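Local coordinates for protein predicted component of a thermophile-specific DNA repair system, contains a RAMP domain (Methanopyrus kandleri, PDB 4N0L) that binds RNA as the Csm3 subunit of the type III-A CRISPR system, carries a bound zinc ion and may act as an endonuclease, at residues K168-F174 / E227-E233; C276-T280 / E346-G350; L238-K243 / L340-V344; L249-Q255 / R267-I272. All coordinates share one frame. Where two conformers were deposited one is given. Numbering follows the deposited sequence.

Contact 1. Residues K168-F174 / E227-E233; sequences KEARVAF and EVVYRVE
A single carboxylate oxygen shared by two cations marks this contact: E233 OE1 accepts K168 NZ at 2.6 Å and R171 NE at 2.8 Å, both salt bridges. OE2 of E233 pairs with R231 NH1 at 2.6 Å, so four charged residues form one network. The R231 guanidinium (chi1 m, chi3 m) folds back over R171 CG, and its NH2 donates to A170 O at 2.9 Å. K168 to R171 is irregular; strand 172-174 then runs antiparallel to strand 227-231, at 164° with axes 4.7 Å apart. Strand 172-174 is an outermost strand of the antiparallel sheet in the RRM-like fold, the ferredoxin-like core of RAMP proteins. A173 and V229 make the hydrogen-bonded pair, A173 N to V229 O and V229 N to A173 O both 2.9 Å, and R231 N reaches R171 O at 2.7 Å. V172-Y230 and F174-V228 are non-hydrogen-bonded pairs whose side chains share the face packed on helix 238-255. There V228 CG1 sits over the F174 ring, 4.0 Å from its centroid, and V172 CG1 meets Y230 CD2 at 3.8 Å at the ring edge. R171 NH1 and Y230 OH both continue to D241 of that helix.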
# COMPACT_ATOMS: atom_id res chain seq x y z
N LYS A 168 -10.46 6.03 -9.99
CA LYS A 168 -9.11 5.64 -10.39
C LYS A 168 -8.71 4.28 -9.83
O LYS A 168 -8.87 4.01 -8.64
CB LYS A 168 -8.09 6.68 -9.94
CG LYS A 168 -6.82 6.66 -10.79
CD LYS A 168 -5.57 6.80 -9.94
CE LYS A 168 -4.32 6.79 -10.80
NZ LYS A 168 -4.17 5.51 -11.55
N GLU A 169 -8.20 3.42 -10.70
CA GLU A 169 -7.63 2.15 -10.28
C GLU A 169 -6.31 2.39 -9.56
O GLU A 169 -5.48 3.17 -10.02
CB GLU A 169 -7.43 1.22 -11.48
CG GLU A 169 -6.93 -0.17 -11.11
CD GLU A 169 -7.91 -0.94 -10.24
OE1 GLU A 169 -9.13 -0.69 -10.35
OE2 GLU A 169 -7.45 -1.78 -9.44
N ALA A 170 -6.14 1.71 -8.42
CA ALA A 170 -4.91 1.80 -7.64
C ALA A 170 -3.68 1.45 -8.46
O ALA A 170 -3.71 0.53 -9.27
CB ALA A 170 -5.00 0.89 -6.42
N ARG A 171 -2.60 2.20 -8.25
CA ARG A 171 -1.32 1.90 -8.88
C ARG A 171 -0.61 0.73 -8.21
O ARG A 171 0.30 0.14 -8.79
CB ARG A 171 -0.42 3.14 -8.87
CG ARG A 171 -0.72 4.12 -9.98
CD ARG A 171 0.11 5.39 -9.85
NE ARG A 171 -0.39 6.43 -10.74
CZ ARG A 171 0.10 7.67 -10.79
NH1 ARG A 171 1.10 8.02 -10.00
NH2 ARG A 171 -0.42 8.55 -11.63
N VAL A 172 -1.02 0.40 -6.99
CA VAL A 172 -0.39 -0.70 -6.26
C VAL A 172 -1.33 -1.88 -6.05
O VAL A 172 -2.53 -1.70 -5.83
CB VAL A 172 0.16 -0.25 -4.88
CG1 VAL A 172 1.28 0.76 -5.06
CG2 VAL A 172 -0.96 0.32 -4.02
N ALA A 173 -0.78 -3.08 -6.15
CA ALA A 173 -1.52 -4.29 -5.85
C ALA A 173 -0.68 -5.20 -4.96
O ALA A 173 0.50 -5.45 -5.25
CB ALA A 173 -1.91 -5.01 -7.13
N PHE A 174 -1.29 -5.69 -3.89
CA PHE A 174 -0.60 -6.59 -2.97
C PHE A 174 -1.00 -8.03 -3.23
O PHE A 174 -2.19 -8.35 -3.31
CB PHE A 174 -0.93 -6.23 -1.51
CG PHE A 174 -0.30 -4.95 -1.04
CD1 PHE A 174 0.75 -4.97 -0.14
CD2 PHE A 174 -0.75 -3.72 -1.49
CE1 PHE A 174 1.33 -3.80 0.31
CE2 PHE A 174 -0.17 -2.54 -1.06
CZ PHE A 174 0.87 -2.59 -0.15
N GLU A 227 5.09 -10.04 -2.27
CA GLU A 227 4.98 -9.36 -3.53
C GLU A 227 3.89 -8.07 -3.69
O GLU A 227 2.62 -7.96 -3.59
CB GLU A 227 4.65 -10.46 -4.54
CG GLU A 227 4.99 -10.08 -5.98
CD GLU A 227 4.58 -11.14 -6.98
OE1 GLU A 227 3.88 -10.79 -7.96
OE2 GLU A 227 4.98 -12.31 -6.81
N VAL A 228 4.63 -7.01 -3.99
CA VAL A 228 3.84 -5.80 -4.19
C VAL A 228 4.13 -5.24 -5.58
O VAL A 228 5.28 -4.95 -5.90
CB VAL A 228 4.15 -4.74 -3.12
CG1 VAL A 228 3.21 -3.55 -3.26
CG2 VAL A 228 4.05 -5.34 -1.73
N VAL A 229 3.09 -5.10 -6.40
CA VAL A 229 3.27 -4.63 -7.77
C VAL A 229 2.80 -3.19 -7.92
O VAL A 229 1.64 -2.87 -7.66
CB VAL A 229 2.50 -5.51 -8.78
CG1 VAL A 229 2.80 -5.07 -10.20
CG2 VAL A 229 2.87 -6.98 -8.59
N TYR A 230 3.71 -2.31 -8.34
CA TYR A 230 3.38 -0.92 -8.62
C TYR A 230 3.34 -0.66 -10.12
O TYR A 230 4.32 -0.92 -10.83
CB TYR A 230 4.38 0.02 -7.94
CG TYR A 230 4.28 1.46 -8.39
CD1 TYR A 230 5.10 1.95 -9.40
CD2 TYR A 230 3.38 2.33 -7.80
CE1 TYR A 230 5.02 3.27 -9.81
CE2 TYR A 230 3.29 3.65 -8.21
CZ TYR A 230 4.11 4.11 -9.21
OH TYR A 230 4.02 5.43 -9.62
N ARG A 231 2.22 -0.13 -10.61
CA ARG A 231 2.09 0.19 -12.02
C ARG A 231 2.59 1.60 -12.33
O ARG A 231 2.03 2.58 -11.84
CB ARG A 231 0.64 0.04 -12.48
CG ARG A 231 0.07 -1.36 -12.30
CD ARG A 231 -1.36 -1.46 -12.83
NE ARG A 231 -2.27 -0.52 -12.17
CZ ARG A 231 -2.61 0.66 -12.66
NH1 ARG A 231 -2.12 1.06 -13.83
NH2 ARG A 231 -3.45 1.45 -12.00
N VAL A 232 3.65 1.69 -13.12
CA VAL A 232 4.19 2.98 -13.52
C VAL A 232 3.25 3.63 -14.53
O VAL A 232 3.02 3.09 -15.62
CB VAL A 232 5.60 2.85 -14.13
CG1 VAL A 232 6.11 4.22 -14.57
CG2 VAL A 232 6.55 2.20 -13.14
N GLU A 233 2.70 4.79 -14.18
CA GLU A 233 1.76 5.48 -15.05
C GLU A 233 2.28 6.87 -15.41
O GLU A 233 2.11 7.34 -16.53
CB GLU A 233 0.39 5.61 -14.39
CG GLU A 233 -0.45 4.34 -14.43
CD GLU A 233 -1.75 4.48 -13.67
OE1 GLU A 233 -1.91 5.47 -12.93
OE2 GLU A 233 -2.62 3.59 -13.81

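Contact 2. Residues C276-T280 / E346-G350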
# COMPACT_ATOMS: atom_id res chain seq x y z
N CYS A 276 11.97 -5.00 -8.60
CA CYS A 276 12.09 -5.61 -9.92
C CYS A 276 11.25 -4.89 -10.96
O CYS A 276 10.02 -4.87 -10.88
CB CYS A 276 11.70 -7.09 -9.85
SG CYS A 276 12.58 -8.03 -8.57
N ALA A 277 11.92 -4.29 -11.94
CA ALA A 277 11.26 -3.40 -12.89
C ALA A 277 11.13 -4.00 -14.29
O ALA A 277 12.05 -4.63 -14.81
CB ALA A 277 12.01 -2.09 -12.97
N ARG A 278 9.96 -3.80 -14.90
CA ARG A 278 9.74 -4.14 -16.30
C ARG A 278 9.03 -3.00 -17.01
O ARG A 278 7.90 -2.66 -16.67
CB ARG A 278 8.95 -5.44 -16.44
CG ARG A 278 9.68 -6.66 -15.91
CD ARG A 278 8.90 -7.95 -16.10
NE ARG A 278 7.76 -8.08 -15.21
CZ ARG A 278 7.25 -9.25 -14.82
NH1 ARG A 278 7.79 -10.38 -15.25
NH2 ARG A 278 6.20 -9.28 -14.01
N SER A 279 9.70 -2.40 -17.99
CA SER A 279 9.10 -1.33 -18.79
C SER A 279 8.34 -1.90 -19.98
O SER A 279 8.58 -3.04 -20.38
CB SER A 279 10.17 -0.35 -19.27
OG SER A 279 10.88 -0.87 -20.38
N THR A 280 7.42 -1.11 -20.53
CA THR A 280 6.61 -1.53 -21.67
C THR A 280 7.48 -1.92 -22.86
O THR A 280 7.25 -2.95 -23.50
CB THR A 280 5.63 -0.42 -22.10
OG1 THR A 280 4.78 -0.07 -21.00
CG2 THR A 280 4.78 -0.87 -23.28
N GLU A 346 18.68 4.14 -11.41
CA GLU A 346 19.03 2.90 -12.10
C GLU A 346 17.84 2.28 -12.84
O GLU A 346 18.00 1.30 -13.56
CB GLU A 346 19.59 1.88 -11.10
CG GLU A 346 20.85 2.33 -10.37
CD GLU A 346 21.99 2.67 -11.31
OE1 GLU A 346 22.12 1.99 -12.35
OE2 GLU A 346 22.76 3.60 -11.00
N LEU A 347 16.66 2.87 -12.68
CA LEU A 347 15.44 2.32 -13.28
C LEU A 347 15.27 2.80 -14.72
O LEU A 347 15.80 3.84 -15.09
CB LEU A 347 14.21 2.69 -12.44
CG LEU A 347 14.11 1.99 -11.09
CD1 LEU A 347 13.05 2.65 -10.21
CD2 LEU A 347 13.84 0.50 -11.26
N PRO A 348 14.52 2.04 -15.54
CA PRO A 348 14.35 2.42 -16.94
C PRO A 348 13.30 3.51 -17.17
O PRO A 348 12.54 3.43 -18.13
CB PRO A 348 13.92 1.11 -17.61
CG PRO A 348 13.19 0.39 -16.53
CD PRO A 348 13.97 0.70 -15.27
N TRP A 349 13.25 4.50 -16.29
CA TRP A 349 12.37 5.65 -16.47
C TRP A 349 13.09 6.92 -16.04
O TRP A 349 14.05 6.87 -15.26
CB TRP A 349 11.08 5.48 -15.67
CG TRP A 349 10.24 4.30 -16.09
CD1 TRP A 349 9.43 4.21 -17.18
CD2 TRP A 349 10.14 3.05 -15.40
NE1 TRP A 349 8.83 2.97 -17.22
CE2 TRP A 349 9.24 2.24 -16.13
CE3 TRP A 349 10.71 2.53 -14.23
CZ2 TRP A 349 8.91 0.95 -15.74
CZ3 TRP A 349 10.38 1.24 -13.84
CH2 TRP A 349 9.49 0.47 -14.59
N GLY A 350 12.63 8.06 -16.54
CA GLY A 350 13.32 9.32 -16.30
C GLY A 350 14.68 9.36 -16.96
O GLY A 350 15.63 9.92 -16.39
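Segment 276-280 is the extended end of strand 268-278 turning into loop, whereas 346-350 is an irregular C-terminal segment following helix 340-345. The backbones keep their distance, CA to CA 7.1 Å for A277 and L347 and 6.7 Å for S279 and P348, and no hydrogen bond joins them. This is packing of a C-terminal tail against a strand of the RRM-like sheet, away from the zinc site. A277, whose CB points toward the tail, meets three residues in succession: its CB lies 3.6 Å from L347 CD2, 4.1 Å from P348 CD and 3.8 Å from W349 CZ3. Two residues on, S279 CB approaches P348 CG at 4.1 Å, while S279 OG is hydrogen-bonded to E317. L347 and W349 also touch I8 of strand 7-16, and P348 touches I318 of strand 318-321, so the tail spans several strands. The W349 indole brings its six-membered ring up to 276-280, with CZ2 3.8 Å from S279 CA and R278 O at the ring edge, 3.9 Å from CZ2.

Contact 3. Residues L238-K243 / L340-V344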
# COMPACT_ATOMS: atom_id res chain seq x y z
N LEU A 238 6.81 8.95 -10.28
CA LEU A 238 7.36 7.62 -10.01
C LEU A 238 8.08 7.54 -8.66
O LEU A 238 7.75 6.71 -7.82
CB LEU A 238 8.32 7.21 -11.13
CG LEU A 238 9.20 5.99 -10.85
CD1 LEU A 238 8.32 4.76 -10.67
CD2 LEU A 238 10.20 5.78 -11.97
N GLU A 239 9.07 8.40 -8.47
CA GLU A 239 9.87 8.38 -7.25
C GLU A 239 9.02 8.76 -6.04
O GLU A 239 9.15 8.15 -4.97
CB GLU A 239 11.06 9.32 -7.36
CG GLU A 239 11.87 9.42 -6.08
CD GLU A 239 13.24 10.02 -6.30
OE1 GLU A 239 13.47 10.62 -7.37
OE2 GLU A 239 14.10 9.88 -5.40
N SER A 240 8.16 9.76 -6.21
CA SER A 240 7.29 10.21 -5.14
C SER A 240 6.36 9.09 -4.68
O SER A 240 6.15 8.90 -3.48
CB SER A 240 6.46 11.42 -5.59
OG SER A 240 6.90 12.60 -4.94
N ASP A 241 5.82 8.33 -5.63
CA ASP A 241 4.94 7.22 -5.32
C ASP A 241 5.67 6.15 -4.50
O ASP A 241 5.13 5.64 -3.52
CB ASP A 241 4.38 6.59 -6.60
CG ASP A 241 3.23 7.39 -7.19
OD1 ASP A 241 2.83 8.42 -6.60
OD2 ASP A 241 2.72 6.98 -8.25
N LEU A 242 6.89 5.83 -4.92
CA LEU A 242 7.70 4.84 -4.23
C LEU A 242 7.97 5.26 -2.79
O LEU A 242 7.92 4.44 -1.87
CB LEU A 242 9.01 4.60 -4.97
CG LEU A 242 8.89 3.94 -6.34
CD1 LEU A 242 10.27 3.69 -6.94
CD2 LEU A 242 8.08 2.65 -6.26
N LYS A 243 8.27 6.55 -2.61
CA LYS A 243 8.48 7.11 -1.28
C LYS A 243 7.26 6.91 -0.39
O LYS A 243 7.38 6.49 0.76
CB LYS A 243 8.83 8.59 -1.37
CG LYS A 243 9.29 9.19 -0.05
CD LYS A 243 8.77 10.61 0.13
CE LYS A 243 9.26 11.52 -0.97
NZ LYS A 243 8.54 12.82 -0.98
N LEU A 340 16.28 6.30 -2.39
CA LEU A 340 15.40 6.28 -3.55
C LEU A 340 15.95 7.05 -4.74
O LEU A 340 15.71 6.67 -5.89
CB LEU A 340 14.03 6.85 -3.18
CG LEU A 340 12.99 5.81 -2.75
CD1 LEU A 340 11.64 6.47 -2.64
CD2 LEU A 340 12.95 4.65 -3.73
N ASP A 341 16.68 8.13 -4.47
CA ASP A 341 17.37 8.87 -5.52
C ASP A 341 18.30 7.91 -6.26
O ASP A 341 18.30 7.83 -7.48
CB ASP A 341 18.18 10.03 -4.95
CG ASP A 341 17.30 11.19 -4.52
OD1 ASP A 341 16.15 11.28 -5.01
OD2 ASP A 341 17.75 12.02 -3.70
N GLU A 342 19.07 7.18 -5.46
CA GLU A 342 20.00 6.17 -5.96
C GLU A 342 19.27 5.08 -6.75
O GLU A 342 19.71 4.70 -7.84
CB GLU A 342 20.75 5.58 -4.76
CG GLU A 342 21.93 4.70 -5.09
CD GLU A 342 22.94 4.70 -3.95
OE1 GLU A 342 24.07 4.21 -4.15
OE2 GLU A 342 22.60 5.19 -2.86
N VAL A 343 18.16 4.60 -6.21
CA VAL A 343 17.37 3.54 -6.85
C VAL A 343 16.76 3.97 -8.19
O VAL A 343 16.94 3.30 -9.20
CB VAL A 343 16.23 3.06 -5.92
CG1 VAL A 343 15.27 2.17 -6.69
CG2 VAL A 343 16.81 2.31 -4.74
N VAL A 344 16.03 5.08 -8.18
CA VAL A 344 15.31 5.55 -9.37
C VAL A 344 16.28 5.86 -10.51
O VAL A 344 15.95 5.68 -11.69
CB VAL A 344 14.46 6.80 -9.04
CG1 VAL A 344 13.84 7.39 -10.29
CG2 VAL A 344 13.37 6.44 -8.03
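How a few long or branched side chains can bridge well-separated helix axes is illustrated by 238-243 and 340-344, short segments whose axes come no closer than 10.4 Å. L340 holds chi1 at -93°, between the usual wells, with chi2 t; this extends CD1 to the first turns of the other helix, 3.4 Å from K243 N, 3.7 Å from K243 CB and 4.0 Å from L242 CB. V344, one turn later and with chi1 t, places CG2 3.8 Å from E239 CB and 4.3 Å from L242 CD1, while CG1 lies 4.3 Å from L238 CD2. L238 (chi1 t, chi2 p) and L242 (chi1 m, chi2 t) thus offer differently posed leucines to the same valine. E239, t at chi1 and chi2, stretches across the interface until its OE2 lies 2.5 Å from D341 OD1. Two carboxylate oxygens so close suggest that one acid group is protonated. The segments cross at 130° and bury 328 Å² between them. Helix 238-255 is one of the helices packed on the sheet of the RRM-like fold. On that helix D241 points its carboxylate away from 340-344, to R171, R119 and Y230; L238 also touches W349, and V343 rests on L325 of helix 322-325 and W336 of helix 333-338.

Contact 4. Residues L249-Q255 / R267-I272; sequences LKLVEDQ and RVEFRI
The phenyl ring of F270 (chi1 -64°, chi2 96°) lies with one face under L249, whose CD2 sits 4.1 Å from the ring centroid and 13° off the normal, a CH-pi contact. The ring edge receives V252 CG1, 3.8 Å from F270 CE1, and E253 CG, 3.5 Å from F270 CD1. Residues 249-255 are the last turns of an alpha helix and 268-272 an extended strand; they run roughly antiparallel, 151° between their directions, with axes 7.3 Å apart. E253 and V268 come nearest, their CA atoms 5.2 Å apart. E253 (chi1 m, chi2 t) extends along the strand so that F270 N donates to E253 OE2 at 2.8 Å (N-H...O 172°), an oxygen that also pairs with R332. One water accepts from V268 N at 2.6 Å and donates to V252 O at 2.9 Å and E253 O at 2.5 Å, tying helix to strand. V252 CG1 meets V268 CG2 at 4.1 Å. This is helix-on-sheet packing in the core of the RRM-like fold: V268 and F270 also touch I14 of strand 7-16, L251 and V252 reach L61 of helix 51-69, and P333 of helix 333-338 borders L249, E253 and F270.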
# COMPACT_ATOMS: atom_id res chain seq x y z
N LEU A 249 4.18 1.39 4.24
CA LEU A 249 4.64 0.12 4.81
C LEU A 249 5.35 0.35 6.15
O LEU A 249 5.21 -0.44 7.08
CB LEU A 249 5.56 -0.61 3.84
CG LEU A 249 4.93 -0.99 2.49
CD1 LEU A 249 5.94 -1.68 1.59
CD2 LEU A 249 3.70 -1.86 2.70
N LYS A 250 6.11 1.44 6.22
CA LYS A 250 6.76 1.85 7.47
C LYS A 250 5.72 2.11 8.55
O LYS A 250 5.91 1.76 9.72
CB LYS A 250 7.62 3.09 7.22
CG LYS A 250 7.96 3.90 8.47
CD LYS A 250 8.89 3.15 9.39
CE LYS A 250 9.39 4.05 10.51
NZ LYS A 250 10.17 3.30 11.52
N LEU A 251 4.61 2.74 8.16
CA LEU A 251 3.51 3.02 9.07
C LEU A 251 2.85 1.74 9.58
O LEU A 251 2.47 1.65 10.74
CB LEU A 251 2.47 3.91 8.40
CG LEU A 251 2.91 5.34 8.10
CD1 LEU A 251 1.92 6.02 7.19
CD2 LEU A 251 3.08 6.13 9.40
N VAL A 252 2.71 0.77 8.68
CA VAL A 252 2.15 -0.53 9.05
C VAL A 252 3.07 -1.24 10.04
O VAL A 252 2.61 -1.90 10.98
CB VAL A 252 1.92 -1.41 7.80
CG1 VAL A 252 1.45 -2.80 8.21
CG2 VAL A 252 0.89 -0.77 6.89
N GLU A 253 4.38 -1.10 9.84
CA GLU A 253 5.36 -1.62 10.79
C GLU A 253 5.19 -1.00 12.17
O GLU A 253 5.16 -1.70 13.18
CB GLU A 253 6.79 -1.39 10.29
CG GLU A 253 7.15 -2.19 9.03
CD GLU A 253 8.59 -1.99 8.58
OE1 GLU A 253 9.19 -0.95 8.92
OE2 GLU A 253 9.13 -2.88 7.89
N ASP A 254 5.05 0.33 12.21
CA ASP A 254 4.95 1.06 13.47
C ASP A 254 3.62 0.87 14.20
O ASP A 254 3.56 0.96 15.43
CB ASP A 254 5.17 2.56 13.24
CG ASP A 254 6.59 2.90 12.86
OD1 ASP A 254 6.82 4.03 12.37
OD2 ASP A 254 7.49 2.05 13.05
N GLN A 255 2.56 0.62 13.45
CA GLN A 255 1.22 0.61 14.04
C GLN A 255 0.49 -0.73 13.92
O GLN A 255 -0.60 -0.89 14.47
CB GLN A 255 0.38 1.73 13.41
CG GLN A 255 0.78 3.13 13.87
CD GLN A 255 0.07 4.23 13.10
OE1 GLN A 255 0.66 4.85 12.21
NE2 GLN A 255 -1.19 4.47 13.43
N ARG A 267 2.44 -6.92 14.98
CA ARG A 267 3.65 -6.17 14.66
C ARG A 267 4.41 -6.89 13.55
O ARG A 267 4.62 -8.10 13.63
CB ARG A 267 4.53 -6.00 15.90
CG ARG A 267 3.82 -5.40 17.12
CD ARG A 267 3.29 -4.00 16.86
NE ARG A 267 2.40 -3.56 17.94
CZ ARG A 267 1.83 -2.35 18.00
NH1 ARG A 267 2.06 -1.46 17.05
NH2 ARG A 267 1.04 -2.04 19.02
N VAL A 268 4.83 -6.16 12.52
CA VAL A 268 5.45 -6.80 11.37
C VAL A 268 6.67 -6.05 10.84
O VAL A 268 6.85 -4.86 11.08
CB VAL A 268 4.46 -6.95 10.18
CG1 VAL A 268 3.29 -7.86 10.56
CG2 VAL A 268 3.98 -5.59 9.70
N GLU A 269 7.50 -6.79 10.10
CA GLU A 269 8.63 -6.22 9.38
C GLU A 269 8.45 -6.53 7.90
O GLU A 269 8.16 -7.67 7.54
CB GLU A 269 9.95 -6.81 9.86
CG GLU A 269 10.27 -6.59 11.32
CD GLU A 269 11.42 -7.47 11.79
OE1 GLU A 269 12.02 -8.16 10.94
OE2 GLU A 269 11.72 -7.48 13.00
N PHE A 270 8.62 -5.53 7.05
CA PHE A 270 8.65 -5.78 5.62
C PHE A 270 10.09 -5.90 5.14
O PHE A 270 10.78 -4.90 4.94
CB PHE A 270 7.92 -4.67 4.85
CG PHE A 270 6.46 -4.59 5.15
CD1 PHE A 270 5.97 -3.71 6.10
CD2 PHE A 270 5.56 -5.42 4.49
CE1 PHE A 270 4.62 -3.64 6.38
CE2 PHE A 270 4.20 -5.36 4.76
CZ PHE A 270 3.73 -4.46 5.71
N ARG A 271 10.54 -7.14 4.95
CA ARG A 271 11.91 -7.38 4.52
C ARG A 271 11.93 -7.46 3.01
O ARG A 271 11.57 -8.47 2.41
CB ARG A 271 12.45 -8.67 5.15
CG ARG A 271 12.62 -8.59 6.66
CD ARG A 271 13.04 -9.91 7.27
NE ARG A 271 13.30 -9.78 8.70
CZ ARG A 271 14.21 -10.48 9.37
NH1 ARG A 271 14.96 -11.37 8.74
NH2 ARG A 271 14.38 -10.28 10.67
N ILE A 272 12.35 -6.37 2.38
CA ILE A 272 12.27 -6.23 0.94
C ILE A 272 13.63 -6.43 0.31
O ILE A 272 14.54 -5.62 0.47
CB ILE A 272 11.71 -4.85 0.55
CG1 ILE A 272 10.33 -4.65 1.18
CG2 ILE A 272 11.64 -4.71 -0.97
CD1 ILE A 272 9.80 -3.23 1.09
O HOH W 1 3.83 -3.75 12.86

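One sheet and one helix tie the four contacts together. Helix 238-255 contributes its start to contact 3 and its end to contact 4, whose centres lie 18 Å apart; strand 268-278 likewise serves contacts 4 and 2, 25 Å apart. Contact 1 touches all the others: Y230 CE1 packs on L238 CD1 at 3.7 Å and R171 NH1 bridges to D241 OD2 at 2.6 Å in contact 3, F174 CE1 meets L249 CD2 at 3.9 Å in contact 4, and V232 CG2 meets W349 CH2 at 3.7 Å in contact 2. W349 CB also touches L238 CD2 at 3.8 Å. The K168 side chain lies about 9 Å from the zinc ion; contacts 2-4 lie away from it.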